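Local structure of carboxylase (Deinococcus radiodurans, 5H80) at residues V242-E254 with T348-A362. The protein probably carries out the ATP-dependent carboxylation of biotin, as the biotin carboxylase domain of a single-chain bacterial carboxylase. Sequence-based numbering, arbitrary orientation.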
# COMPACT_ATOMS: atom_id res chain seq x y z
N VAL A 242 17.23 11.38 -7.56
CA VAL A 242 18.47 10.70 -7.80
C VAL A 242 18.96 9.75 -6.73
O VAL A 242 18.71 9.84 -5.54
CB VAL A 242 19.57 11.71 -8.20
CG1 VAL A 242 20.94 11.09 -8.35
CG2 VAL A 242 19.16 12.42 -9.49
N ALA A 243 19.68 8.78 -7.22
CA ALA A 243 20.45 7.88 -6.41
C ALA A 243 21.79 7.64 -7.04
O ALA A 243 21.91 7.44 -8.28
CB ALA A 243 19.71 6.47 -6.24
N GLY A 244 22.75 7.36 -6.20
CA GLY A 244 24.12 6.99 -6.59
C GLY A 244 24.89 6.12 -5.67
O GLY A 244 24.61 6.01 -4.46
N ASP A 245 25.91 5.48 -6.19
CA ASP A 245 26.75 4.59 -5.35
C ASP A 245 28.19 5.10 -5.26
O ASP A 245 29.13 4.36 -4.91
CB ASP A 245 26.60 3.19 -5.82
CG ASP A 245 27.14 2.99 -7.20
OD1 ASP A 245 27.82 3.94 -7.84
OD2 ASP A 245 26.80 1.94 -7.75
N GLY A 246 28.36 6.34 -5.70
CA GLY A 246 29.74 6.88 -5.84
C GLY A 246 30.51 6.59 -7.12
O GLY A 246 31.50 7.22 -7.35
N GLN A 247 30.07 5.63 -7.95
CA GLN A 247 30.66 5.34 -9.26
C GLN A 247 29.74 5.67 -10.36
O GLN A 247 30.19 6.07 -11.41
CB GLN A 247 31.06 3.88 -9.35
CG GLN A 247 31.93 3.35 -8.20
CD GLN A 247 32.29 1.89 -8.38
OE1 GLN A 247 33.30 1.59 -8.98
NE2 GLN A 247 31.43 0.96 -7.89
N SER A 248 28.44 5.44 -10.13
CA SER A 248 27.34 5.61 -11.04
C SER A 248 26.19 6.33 -10.39
O SER A 248 26.10 6.38 -9.19
CB SER A 248 26.76 4.23 -11.36
OG SER A 248 27.58 3.55 -12.26
N VAL A 249 25.31 6.85 -11.25
CA VAL A 249 24.17 7.55 -10.84
C VAL A 249 22.98 6.98 -11.68
O VAL A 249 23.07 6.53 -12.86
CB VAL A 249 24.36 9.12 -10.97
CG1 VAL A 249 25.41 9.61 -9.98
CG2 VAL A 249 24.61 9.51 -12.43
N THR A 250 21.81 7.09 -11.04
CA THR A 250 20.55 6.79 -11.64
C THR A 250 19.44 7.67 -11.09
O THR A 250 19.70 8.62 -10.30
CB THR A 250 20.25 5.29 -11.49
OG1 THR A 250 19.23 4.88 -12.40
CG2 THR A 250 19.81 4.99 -10.05
N HIS A 251 18.20 7.41 -11.50
CA HIS A 251 17.07 8.22 -11.23
C HIS A 251 15.82 7.35 -11.03
O HIS A 251 15.73 6.21 -11.50
CB HIS A 251 16.84 9.29 -12.24
CG HIS A 251 16.30 8.77 -13.57
ND1 HIS A 251 14.98 8.52 -13.81
CD2 HIS A 251 16.96 8.35 -14.67
CE1 HIS A 251 14.83 8.08 -15.07
NE2 HIS A 251 16.02 7.88 -15.55
N LEU A 252 14.91 7.90 -10.28
CA LEU A 252 13.48 7.39 -10.12
C LEU A 252 12.48 8.42 -10.70
O LEU A 252 11.42 8.69 -10.08
CB LEU A 252 13.14 6.93 -8.70
CG LEU A 252 13.73 5.64 -8.17
CD1 LEU A 252 13.46 4.47 -9.13
CD2 LEU A 252 15.15 5.90 -7.93
N TRP A 253 12.81 9.08 -11.84
CA TRP A 253 11.96 10.01 -12.52
C TRP A 253 11.64 11.23 -11.63
O TRP A 253 12.43 11.57 -10.74
CB TRP A 253 10.65 9.31 -13.09
CG TRP A 253 11.07 8.21 -14.10
CD1 TRP A 253 11.31 8.35 -15.44
CD2 TRP A 253 11.17 6.82 -13.82
NE1 TRP A 253 11.59 7.13 -15.99
CE2 TRP A 253 11.54 6.17 -15.02
CE3 TRP A 253 11.03 6.05 -12.61
CZ2 TRP A 253 11.71 4.76 -15.08
CZ3 TRP A 253 11.26 4.63 -12.69
CH2 TRP A 253 11.52 4.05 -13.90
N GLU A 254 10.46 11.79 -11.78
CA GLU A 254 10.11 13.05 -11.23
C GLU A 254 8.98 13.07 -10.26
O GLU A 254 8.09 12.19 -10.24
CB GLU A 254 9.86 14.08 -12.33
CG GLU A 254 8.51 14.21 -13.01
CD GLU A 254 8.07 12.99 -13.84
OE1 GLU A 254 8.95 12.16 -14.14
OE2 GLU A 254 6.88 13.01 -14.15
N THR A 348 26.57 -1.24 -4.24
CA THR A 348 26.27 -0.66 -5.59
C THR A 348 24.75 -0.42 -5.87
O THR A 348 23.88 -1.05 -5.26
CB THR A 348 26.88 -1.39 -6.76
OG1 THR A 348 26.23 -2.69 -6.92
CG2 THR A 348 28.38 -1.58 -6.61
N LEU A 349 24.43 0.41 -6.81
CA LEU A 349 23.00 0.59 -7.23
C LEU A 349 22.42 -0.74 -7.63
O LEU A 349 21.32 -1.05 -7.27
CB LEU A 349 22.87 1.43 -8.48
CG LEU A 349 23.25 2.88 -8.19
CD1 LEU A 349 23.34 3.65 -9.49
CD2 LEU A 349 22.20 3.51 -7.23
N THR A 350 23.17 -1.51 -8.38
CA THR A 350 22.65 -2.82 -8.80
C THR A 350 22.36 -3.73 -7.56
O THR A 350 21.32 -4.38 -7.53
CB THR A 350 23.64 -3.49 -9.77
OG1 THR A 350 23.59 -2.80 -11.00
CG2 THR A 350 23.26 -4.94 -10.04
N ALA A 351 23.24 -3.83 -6.59
CA ALA A 351 23.09 -4.66 -5.35
C ALA A 351 21.88 -4.20 -4.50
O ALA A 351 21.34 -5.04 -3.74
CB ALA A 351 24.35 -4.59 -4.52
N VAL A 352 21.63 -2.87 -4.47
CA VAL A 352 20.53 -2.32 -3.70
C VAL A 352 19.17 -2.45 -4.45
O VAL A 352 18.11 -2.22 -3.86
CB VAL A 352 20.89 -0.90 -3.11
CG1 VAL A 352 22.23 -0.90 -2.40
CG2 VAL A 352 20.71 0.16 -4.14
N GLY A 353 19.21 -2.92 -5.67
CA GLY A 353 18.00 -3.12 -6.56
C GLY A 353 17.48 -1.95 -7.30
O GLY A 353 16.32 -1.98 -7.76
N LEU A 354 18.33 -0.96 -7.55
CA LEU A 354 17.95 0.19 -8.37
C LEU A 354 18.54 0.03 -9.70
O LEU A 354 19.74 -0.22 -9.87
CB LEU A 354 18.40 1.50 -7.73
CG LEU A 354 17.71 1.92 -6.42
CD1 LEU A 354 18.22 3.22 -5.80
CD2 LEU A 354 16.19 2.06 -6.52
N ALA A 355 17.69 0.10 -10.73
CA ALA A 355 18.21 0.04 -12.08
C ALA A 355 19.01 1.30 -12.47
O ALA A 355 18.61 2.45 -12.11
CB ALA A 355 17.07 -0.28 -13.02
N THR A 356 20.15 1.09 -13.14
CA THR A 356 20.96 2.22 -13.64
C THR A 356 20.37 2.48 -15.00
O THR A 356 20.35 1.57 -15.83
CB THR A 356 22.43 1.88 -13.68
OG1 THR A 356 22.80 1.48 -12.40
CG2 THR A 356 23.28 3.08 -14.08
N GLN A 357 19.73 3.64 -15.14
CA GLN A 357 18.92 3.91 -16.33
C GLN A 357 19.08 5.28 -16.90
O GLN A 357 19.40 6.26 -16.13
CB GLN A 357 17.49 3.53 -16.09
CG GLN A 357 16.84 4.27 -14.90
CD GLN A 357 15.42 3.92 -14.66
OE1 GLN A 357 14.89 2.95 -15.20
NE2 GLN A 357 14.80 4.67 -13.73
N PRO A 358 18.86 5.37 -18.26
CA PRO A 358 19.04 6.68 -18.88
C PRO A 358 17.90 7.65 -18.60
O PRO A 358 16.84 7.30 -18.14
CB PRO A 358 19.20 6.35 -20.39
CG PRO A 358 18.26 5.21 -20.57
CD PRO A 358 18.43 4.37 -19.26
N ALA A 359 18.21 8.91 -18.78
CA ALA A 359 17.29 9.99 -18.58
C ALA A 359 15.96 9.78 -19.30
O ALA A 359 14.96 10.21 -18.79
CB ALA A 359 17.90 11.31 -19.01
N ASP A 360 15.96 9.15 -20.51
CA ASP A 360 14.70 8.98 -21.30
C ASP A 360 14.05 7.64 -21.05
O ASP A 360 13.12 7.28 -21.75
CB ASP A 360 14.97 9.09 -22.76
CG ASP A 360 15.81 8.01 -23.31
OD1 ASP A 360 16.45 7.13 -22.65
OD2 ASP A 360 15.93 8.09 -24.60
N ALA A 361 14.35 7.02 -19.93
CA ALA A 361 13.79 5.68 -19.62
C ALA A 361 12.29 5.84 -19.54
O ALA A 361 11.75 6.79 -18.96
CB ALA A 361 14.32 5.06 -18.34
N ALA A 362 11.57 4.87 -20.08
CA ALA A 362 10.13 5.00 -20.10
C ALA A 362 9.60 5.04 -18.65
O ALA A 362 10.06 4.21 -17.82
CB ALA A 362 9.47 3.85 -20.86
O HOH W 1 21.83 6.79 -15.36
O HOH W 2 16.45 3.36 -10.65
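The side chain of Q357 enters the notch between H251 and W253. With CG set between its own backbone N and carbonyl carbon (chi1 58°), the chain runs out extended. Its CG lies off-centre over the H251 ring in a CH-pi contact. Q357 NE2 sits over one face of W253, 3.3 Å from W253 CH2, with the amide plane 69° from the ring. Q357 NE2 also donates to H251 O (2.9 Å), from above the carbonyl plane. Both rings also bond through their edges. H251 NE2 donates in its ring plane to P358 O (2.8 Å), and W253 NE1 donates to A361 O (3.0 Å). Replacing W253 by an alanine would probably open a gap beside the Q357 amide and leave A361 O without this donor. With chi1 at -163°, T250 OG1 points away from its own N and donates to A355 O on a lone pair, a short bond of 2.5 Å; it accepts from Q357 N. At the hairpin end, L349 is a second bump and fills a hollow lined by A243, S248 and T250. D245 OD2 accepts from L349 N (3.0 Å), while OD1 holds the turn through Q247 N and S248 N. L354 CD1 presses on A243 CB (3.6 Å). Segment 348-362 runs along the hairpin of strands 236-245 and 249-256, the latter outermost in the four-stranded antiparallel sheet. Helix 277-293 touches V249 and H251, helix 336-344 packs on D245 and L349, and helix 325-332 meets L252 and W253.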